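Putative exported protein (PDB 3OCJ) is of unknown function but probably acts as an S-adenosylmethionine-dependent methyltransferase, with a Rossmann-like core. Local coordinates at residues A[124-129]-A[191-196]; A[147-152]-A[173-178]. All blocks are in the same frame, centred on the assembly; numbering follows the deposited sequence.

Overall arrangement
Both contacts belong to one seven-stranded sheet, where strand 145-150 lies between edge strand 172-176 and strand 121-124, and strand 188-192 follows on the far side of 121-124. Contact 2 joins 145-150 to 172-176, and contact 1 joins the end of 121-124 and its following loop to the end of 188-192. Their centres are about 9 Å apart. They meet directly where Cys127 N lies 2.9 Å from Ile149 O, a probable hydrogen bond, and Gly128 N also bonds to Asp150 OD2. A bound palmitic acid comes to about 4 Å from the side chain of Asn194 in contact 1, but stays about 10 Å from that of Asp150 in contact 2.

Contact 1: residues A[124-129]-A[191-196]; sequences SVPCGW and LTSNGL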
ATOM      1  N   SER A 124       5.165  -3.224  12.636  1.00 13.49           N
ATOM      2  CA  SER A 124       4.689  -2.794  11.334  1.00 12.34           C
ATOM      3  C   SER A 124       5.194  -1.375  11.078  1.00 10.61           C
ATOM      4  O   SER A 124       5.035  -0.499  11.935  1.00 13.15           O
ATOM      5  CB  SER A 124       3.160  -2.840  11.268  1.00 13.30           C
ATOM      6  OG  SER A 124       2.692  -2.402   9.998  1.00 15.23           O
ATOM      7  N   VAL A 125       5.787  -1.154   9.902  1.00 12.08           N
ATOM      8  CA  VAL A 125       6.463   0.105   9.590  1.00 13.58           C
ATOM      9  C   VAL A 125       6.303   0.376   8.096  1.00 13.26           C
ATOM     10  O   VAL A 125       6.903  -0.328   7.286  1.00 13.44           O
ATOM     11  CB  VAL A 125       7.989   0.007   9.882  1.00 15.52           C
ATOM     12  CG1 VAL A 125       8.667   1.371   9.680  1.00 18.49           C
ATOM     13  CG2 VAL A 125       8.264  -0.564  11.289  1.00 18.72           C
ATOM     14  N   PRO A 126       5.489   1.377   7.707  1.00 12.65           N
ATOM     15  CA  PRO A 126       4.643   2.247   8.530  1.00 14.02           C
ATOM     16  C   PRO A 126       3.375   1.502   8.911  1.00 14.40           C
ATOM     17  O   PRO A 126       2.778   0.821   8.063  1.00 16.13           O
ATOM     18  CB  PRO A 126       4.319   3.395   7.576  1.00 17.02           C
ATOM     19  CG  PRO A 126       4.275   2.737   6.223  1.00 17.62           C
ATOM     20  CD  PRO A 126       5.295   1.626   6.262  1.00 13.84           C
ATOM     21  N   CYS A 127       2.976   1.602  10.171  1.00 13.12           N
ATOM     22  CA  CYS A 127       1.915   0.739  10.668  1.00 14.34           C
ATOM     23  C   CYS A 127       0.515   1.090  10.186  1.00 13.89           C
ATOM     24  O   CYS A 127      -0.359   0.221  10.143  1.00 14.74           O
ATOM     25  CB  CYS A 127       1.936   0.644  12.198  1.00 12.90           C
ATOM     26  SG  CYS A 127       1.591   2.186  13.057  1.00 14.77           S
ATOM     27  N   GLY A 128       0.301   2.350   9.814  1.00 13.28           N
ATOM     28  CA  GLY A 128      -1.044   2.802   9.497  1.00 16.62           C
ATOM     29  C   GLY A 128      -1.984   2.432  10.633  1.00 18.27           C
ATOM     30  O   GLY A 128      -1.642   2.584  11.809  1.00 16.48           O
ATOM     31  N   TRP A 129      -3.168   1.931  10.294  1.00 17.62           N
ATOM     32  CA  TRP A 129      -4.139   1.520  11.309  1.00 20.02           C
ATOM     33  C   TRP A 129      -3.907   0.088  11.799  1.00 21.93           C
ATOM     34  O   TRP A 129      -4.686  -0.422  12.601  1.00 23.13           O
ATOM     35  CB  TRP A 129      -5.573   1.654  10.782  1.00 18.15           C
ATOM     36  CG  TRP A 129      -6.054   3.072  10.686  1.00 18.18           C
ATOM     37  CD1 TRP A 129      -5.324   4.201  10.896  1.00 17.91           C
ATOM     38  CD2 TRP A 129      -7.378   3.506  10.350  1.00 19.76           C
ATOM     39  NE1 TRP A 129      -6.111   5.318  10.719  1.00 20.41           N
ATOM     40  CE2 TRP A 129      -7.377   4.915  10.381  1.00 19.16           C
ATOM     41  CE3 TRP A 129      -8.565   2.839  10.036  1.00 22.36           C
ATOM     42  CZ2 TRP A 129      -8.517   5.672  10.108  1.00 22.33           C
ATOM     43  CZ3 TRP A 129      -9.699   3.594   9.763  1.00 23.63           C
ATOM     44  CH2 TRP A 129      -9.663   4.994   9.804  1.00 21.96           C
ATOM     45  N   LEU A 191       8.815  -8.213  11.029  1.00 11.44           N
ATOM     46  CA  LEU A 191       8.547  -6.827  10.643  1.00 12.03           C
ATOM     47  C   LEU A 191       7.780  -6.857   9.333  1.00 12.60           C
ATOM     48  O   LEU A 191       8.167  -7.559   8.396  1.00 13.59           O
ATOM     49  CB  LEU A 191       9.854  -6.029  10.495  1.00 14.93           C
ATOM     50  CG  LEU A 191       9.701  -4.509  10.297  1.00 17.16           C
ATOM     51  CD1 LEU A 191      10.903  -3.717  10.821  1.00 19.19           C
ATOM     52  CD2 LEU A 191       9.423  -4.139   8.838  1.00 16.24           C
ATOM     53  N   THR A 192       6.671  -6.134   9.281  1.00 12.11           N
ATOM     54  CA  THR A 192       5.909  -6.022   8.054  1.00 12.86           C
ATOM     55  C   THR A 192       5.888  -4.561   7.563  1.00 10.36           C
ATOM     56  O   THR A 192       5.825  -3.621   8.367  1.00 12.53           O
ATOM     57  CB  THR A 192       4.492  -6.596   8.238  1.00 14.63           C
ATOM     58  OG1 THR A 192       3.784  -6.545   6.995  1.00 17.38           O
ATOM     59  CG2 THR A 192       3.737  -5.832   9.315  1.00 16.53           C
ATOM     60  N   SER A 193       5.964  -4.389   6.247  1.00  9.98           N
ATOM     61  CA  SER A 193       6.005  -3.068   5.639  1.00 10.52           C
ATOM     62  C   SER A 193       5.271  -3.058   4.308  1.00 12.34           C
ATOM     63  O   SER A 193       5.557  -3.870   3.429  1.00 11.95           O
ATOM     64  CB  SER A 193       7.456  -2.628   5.416  1.00 11.66           C
ATOM     65  OG  SER A 193       7.506  -1.318   4.857  1.00 12.25           O
ATOM     66  N   ASN A 194       4.336  -2.126   4.169  1.00 10.94           N
ATOM     67  CA  ASN A 194       3.653  -1.915   2.898  1.00 11.42           C
ATOM     68  C   ASN A 194       3.475  -0.425   2.669  1.00 12.55           C
ATOM     69  O   ASN A 194       3.124   0.304   3.587  1.00 15.23           O
ATOM     70  CB  ASN A 194       2.288  -2.613   2.916  1.00 12.13           C
ATOM     71  CG  ASN A 194       1.498  -2.399   1.635  1.00 17.33           C
ATOM     72  OD1 ASN A 194       0.468  -1.712   1.627  1.00 21.91           O
ATOM     73  ND2 ASN A 194       1.971  -2.973   0.554  1.00 12.94           N
ATOM     74  N   GLY A 195       3.721   0.020   1.442  1.00 12.64           N
ATOM     75  CA  GLY A 195       3.383   1.375   1.034  1.00 14.50           C
ATOM     76  C   GLY A 195       4.449   2.443   1.190  1.00 13.78           C
ATOM     77  O   GLY A 195       4.136   3.644   1.222  1.00 15.62           O
ATOM     78  N   LEU A 196       5.713   2.049   1.284  1.00 13.10           N
ATOM     79  CA  LEU A 196       6.806   3.018   1.316  1.00 14.17           C
ATOM     80  C   LEU A 196       7.666   2.940   0.071  1.00 13.49           C
ATOM     81  O   LEU A 196       7.892   3.936  -0.620  1.00 13.04           O
ATOM     82  CB  LEU A 196       7.708   2.817   2.534  1.00 21.22           C
ATOM     83  CG  LEU A 196       7.238   3.334   3.883  1.00 28.95           C
ATOM     84  CD1 LEU A 196       8.316   3.056   4.922  1.00 26.98           C
ATOM     85  CD2 LEU A 196       6.939   4.822   3.787  1.00 20.44           C
TER
HETATM   86  O   HOH W   1       3.197  -1.554   6.834  1.00 19.53           O
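Ser124 and Thr192 sit side by side on parallel neighbouring strands, and their side chains rise from the same face of the sheet. The methyl CG2 of Thr192 lies between its own backbone N and carbonyl carbon, from where it packs 3.6 Å from Ser124 CB. Both polar tips have partners elsewhere: Ser124 OG bonds to Glu132, and Thr192 OG1 makes a weak bond to Val224 O. Serine is small enough to sit beside the threonine methyl, and beta-branched threonine suits a strand; Thr192 also touches Phe108 and Leu112 of helix 96-115.

One residue on, Val125 N donates to Thr192 O at 2.9 Å, and the sheet pairing then gives way to a side-chain bond. Ser193 OG, anti to its backbone N (chi1 -178°), donates to Val125 O over 2.7 Å, approaching in the carbonyl plane with a C=O...O angle of 156°. The side chains of Val125 and Leu191 slant across one another, with Val125 CG2 4.1 Å from Leu191 CD1.

A cis peptide bond precedes Pro126, whose ring meets Leu196 tip to tip, CD lying 3.5 Å from Leu196 CG. The compact ring and the branched leucine pack apolar against apolar, and Leu196 also touches Ala179 and Trp180. A water joins the two segments further on: it donates to Pro126 O at 2.7 Å, accepts from Asn194 N at 3.0 Å, and has a weak link to Ser124 OG. Asn194 itself holds Ser226 OG through ND2 and touches the palmitic acid.

Loops leaving the C-terminal ends of adjacent parallel strands are characteristic of the class I methyltransferase fold, and the loop after strand 121-124 probably corresponds to the first conserved motif, which binds the cofactor in relatives.

Contact 2: residues A[147-152]-A[173-178]; sequences VGIDYD and TLHRQD
Gly148 and Leu174 form the close-packed heart of this parallel strand pair. Having no side chain, Gly148 allows Leu174 CD2 to settle 3.9 Å from its CA. Gly148 N donates to Thr173 O and Gly148 O accepts from His175 N, each at 2.9 Å; Asp150 N then bonds to His175 O. On the other face, Val147 CG1 meets the edge of the His175 ring at CD2, while branched Ile149 puts CG2 3.7 Å from Gln177 CB.

At the strand ends the geometry becomes less regular: Gln177 N donates to Asp150 O from above the carbonyl plane. Beyond it, exposed Tyr151 supplies a broad ring: Asp178 CB stands over one face, 4.0 Å from the ring centroid, with its carboxylate tilted 16° from the ring plane and salt-bridged to Lys181. On the opposite face the bent Arg176 chain brings CZ to 4.5 Å from that centroid, an off-centre cation-pi contact whose detail is doubtful because NH1 is modelled too close.

Asp150 OD1 accepts from Asp152 N, an Asx turn, and Asp152 in turn is the N-cap of helix 153-163. Strand 145-150, that helix and edge strand 172-176 make a beta-alpha-beta unit, and an acidic residue ending the second strand, as Asp150 does, is a hallmark of Rossmann-like methyltransferases, many of which use it to hold the cofactor ribose, a role Asp150 may share.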
ATOM      1  N   VAL A 147       4.195  -3.748  17.736  1.00 14.39           N
ATOM      2  CA  VAL A 147       4.836  -2.438  17.700  1.00 13.76           C
ATOM      3  C   VAL A 147       4.452  -1.754  16.395  1.00 13.97           C
ATOM      4  O   VAL A 147       4.573  -2.333  15.318  1.00 13.78           O
ATOM      5  CB  VAL A 147       6.371  -2.559  17.802  1.00 15.38           C
ATOM      6  CG1 VAL A 147       7.030  -1.175  17.744  1.00 17.19           C
ATOM      7  CG2 VAL A 147       6.767  -3.286  19.079  1.00 17.31           C
ATOM      8  N   GLY A 148       3.954  -0.528  16.488  1.00 15.06           N
ATOM      9  CA  GLY A 148       3.609   0.218  15.288  1.00 13.72           C
ATOM     10  C   GLY A 148       4.439   1.475  15.192  1.00 12.66           C
ATOM     11  O   GLY A 148       4.533   2.226  16.154  1.00 15.52           O
ATOM     12  N   ILE A 149       5.039   1.714  14.032  1.00 13.07           N
ATOM     13  CA  ILE A 149       5.811   2.928  13.820  1.00 14.19           C
ATOM     14  C   ILE A 149       5.207   3.657  12.630  1.00 13.07           C
ATOM     15  O   ILE A 149       4.985   3.061  11.577  1.00 13.00           O
ATOM     16  CB  ILE A 149       7.296   2.596  13.533  1.00 16.15           C
ATOM     17  CG1 ILE A 149       7.884   1.786  14.697  1.00 23.80           C
ATOM     18  CG2 ILE A 149       8.102   3.869  13.292  1.00 20.84           C
ATOM     19  CD1 ILE A 149       9.367   1.515  14.566  1.00 30.45           C
ATOM     20  N   ASP A 150       4.921   4.940  12.788  1.00 13.63           N
ATOM     21  CA  ASP A 150       4.390   5.719  11.672  1.00 14.59           C
ATOM     22  C   ASP A 150       4.746   7.171  11.912  1.00 13.48           C
ATOM     23  O   ASP A 150       4.850   7.600  13.054  1.00 16.04           O
ATOM     24  CB  ASP A 150       2.870   5.531  11.550  1.00 15.59           C
ATOM     25  CG  ASP A 150       2.355   5.787  10.143  1.00 15.25           C
ATOM     26  OD1 ASP A 150       2.541   6.908   9.630  1.00 18.10           O
ATOM     27  OD2 ASP A 150       1.732   4.877   9.550  1.00 14.45           O
ATOM     28  N   TYR A 151       4.944   7.917  10.836  1.00 14.44           N
ATOM     29  CA  TYR A 151       5.294   9.325  10.973  1.00 17.02           C
ATOM     30  C   TYR A 151       4.044  10.192  11.041  1.00 17.85           C
ATOM     31  O   TYR A 151       4.105  11.360  11.448  1.00 21.87           O
ATOM     32  CB  TYR A 151       6.169   9.768   9.802  1.00 18.29           C
ATOM     33  CG  TYR A 151       7.076  10.935  10.106  1.00 24.89           C
ATOM     34  CD1 TYR A 151       7.512  11.193  11.400  1.00 23.98           C
ATOM     35  CD2 TYR A 151       7.530  11.753   9.085  1.00 27.18           C
ATOM     36  CE1 TYR A 151       8.355  12.259  11.669  1.00 38.35           C
ATOM     37  CE2 TYR A 151       8.369  12.814   9.344  1.00 39.78           C
ATOM     38  CZ  TYR A 151       8.776  13.061  10.633  1.00 37.40           C
ATOM     39  OH  TYR A 151       9.616  14.117  10.878  1.00 52.17           O
ATOM     40  N   ASP A 152       2.910   9.622  10.648  1.00 15.45           N
ATOM     41  CA  ASP A 152       1.645  10.356  10.640  1.00 17.85           C
ATOM     42  C   ASP A 152       0.913  10.156  11.968  1.00 15.69           C
ATOM     43  O   ASP A 152       0.479   9.045  12.284  1.00 16.96           O
ATOM     44  CB  ASP A 152       0.783   9.843   9.485  1.00 17.13           C
ATOM     45  CG  ASP A 152      -0.535  10.578   9.357  1.00 20.20           C
ATOM     46  OD1 ASP A 152      -0.782  11.526  10.130  1.00 19.85           O
ATOM     47  OD2 ASP A 152      -1.323  10.200   8.469  1.00 24.30           O
ATOM     48  N   THR A 173       2.446  -1.036  21.290  1.00 17.05           N
ATOM     49  CA  THR A 173       3.274   0.131  21.553  1.00 17.69           C
ATOM     50  C   THR A 173       3.426   0.890  20.245  1.00 19.32           C
ATOM     51  O   THR A 173       3.794   0.308  19.221  1.00 18.08           O
ATOM     52  CB  THR A 173       4.667  -0.257  22.079  1.00 19.29           C
ATOM     53  OG1 THR A 173       4.534  -1.054  23.263  1.00 20.63           O
ATOM     54  CG2 THR A 173       5.463   0.991  22.436  1.00 22.54           C
ATOM     55  N   LEU A 174       3.121   2.182  20.270  1.00 16.98           N
ATOM     56  CA  LEU A 174       3.184   3.001  19.074  1.00 14.52           C
ATOM     57  C   LEU A 174       4.264   4.065  19.188  1.00 17.23           C
ATOM     58  O   LEU A 174       4.486   4.640  20.258  1.00 20.63           O
ATOM     59  CB  LEU A 174       1.836   3.672  18.824  1.00 17.91           C
ATOM     60  CG  LEU A 174       0.640   2.739  18.629  1.00 17.95           C
ATOM     61  CD1 LEU A 174      -0.614   3.580  18.514  1.00 23.31           C
ATOM     62  CD2 LEU A 174       0.798   1.847  17.398  1.00 18.20           C
ATOM     63  N   HIS A 175       4.917   4.338  18.067  1.00 17.45           N
ATOM     64  CA  HIS A 175       5.979   5.328  18.008  1.00 18.30           C
ATOM     65  C   HIS A 175       5.792   6.213  16.797  1.00 18.31           C
ATOM     66  O   HIS A 175       5.612   5.722  15.686  1.00 16.90           O
ATOM     67  CB  HIS A 175       7.340   4.652  17.898  1.00 18.88           C
ATOM     68  CG  HIS A 175       7.625   3.684  18.999  1.00 23.92           C
ATOM     69  ND1 HIS A 175       8.077   4.080  20.241  1.00 27.85           N
ATOM     70  CD2 HIS A 175       7.523   2.335  19.048  1.00 26.66           C
ATOM     71  CE1 HIS A 175       8.240   3.016  21.004  1.00 26.97           C
ATOM     72  NE2 HIS A 175       7.911   1.945  20.306  1.00 25.18           N
ATOM     73  N   ARG A 176       5.835   7.521  17.013  1.00 18.89           N
ATOM     74  CA  ARG A 176       5.825   8.472  15.912  1.00 17.73           C
ATOM     75  C   ARG A 176       7.278   8.676  15.508  1.00 19.97           C
ATOM     76  O   ARG A 176       8.062   9.297  16.241  1.00 24.16           O
ATOM     77  CB  ARG A 176       5.185   9.801  16.344  1.00 20.31           C
ATOM     78  CG  ARG A 176       4.520  10.606  15.216  1.00 28.29           C
ATOM     79  CD  ARG A 176       5.477  11.567  14.521  1.00 44.93           C
ATOM     80  NE  ARG A 176       4.895  12.904  14.384  1.00 53.39           N
ATOM     81  CZ  ARG A 176       4.987  13.667  13.297  1.00 49.25           C
ATOM     82  NH1 ARG A 176       5.639  13.241  12.229  1.00 51.78           N
ATOM     83  NH2 ARG A 176       4.425  14.868  13.274  1.00 55.09           N
ATOM     84  N   GLN A 177       7.630   8.150  14.341  1.00 20.92           N
ATOM     85  CA  GLN A 177       8.989   8.200  13.829  1.00 23.66           C
ATOM     86  C   GLN A 177       8.928   8.195  12.314  1.00 19.47           C
ATOM     87  O   GLN A 177       8.017   7.617  11.722  1.00 20.91           O
ATOM     88  CB  GLN A 177       9.791   6.967  14.268  1.00 24.02           C
ATOM     89  CG  GLN A 177      10.021   6.828  15.764  1.00 35.48           C
ATOM     90  CD  GLN A 177      10.820   5.584  16.119  1.00 43.22           C
ATOM     91  OE1 GLN A 177      10.982   5.252  17.294  1.00 46.00           O
ATOM     92  NE2 GLN A 177      11.324   4.891  15.104  1.00 41.62           N
ATOM     93  N   ASP A 178       9.901   8.848  11.694  1.00 22.11           N
ATOM     94  CA  ASP A 178      10.118   8.738  10.260  1.00 19.68           C
ATOM     95  C   ASP A 178      10.615   7.335   9.942  1.00 16.14           C
ATOM     96  O   ASP A 178      11.717   6.944  10.335  1.00 18.23           O
ATOM     97  CB  ASP A 178      11.159   9.773   9.845  1.00 16.01           C
ATOM     98  CG  ASP A 178      11.430   9.782   8.347  1.00 15.74           C
ATOM     99  OD1 ASP A 178      10.899   8.929   7.605  1.00 18.10           O
ATOM    100  OD2 ASP A 178      12.193  10.673   7.932  1.00 20.70           O
TER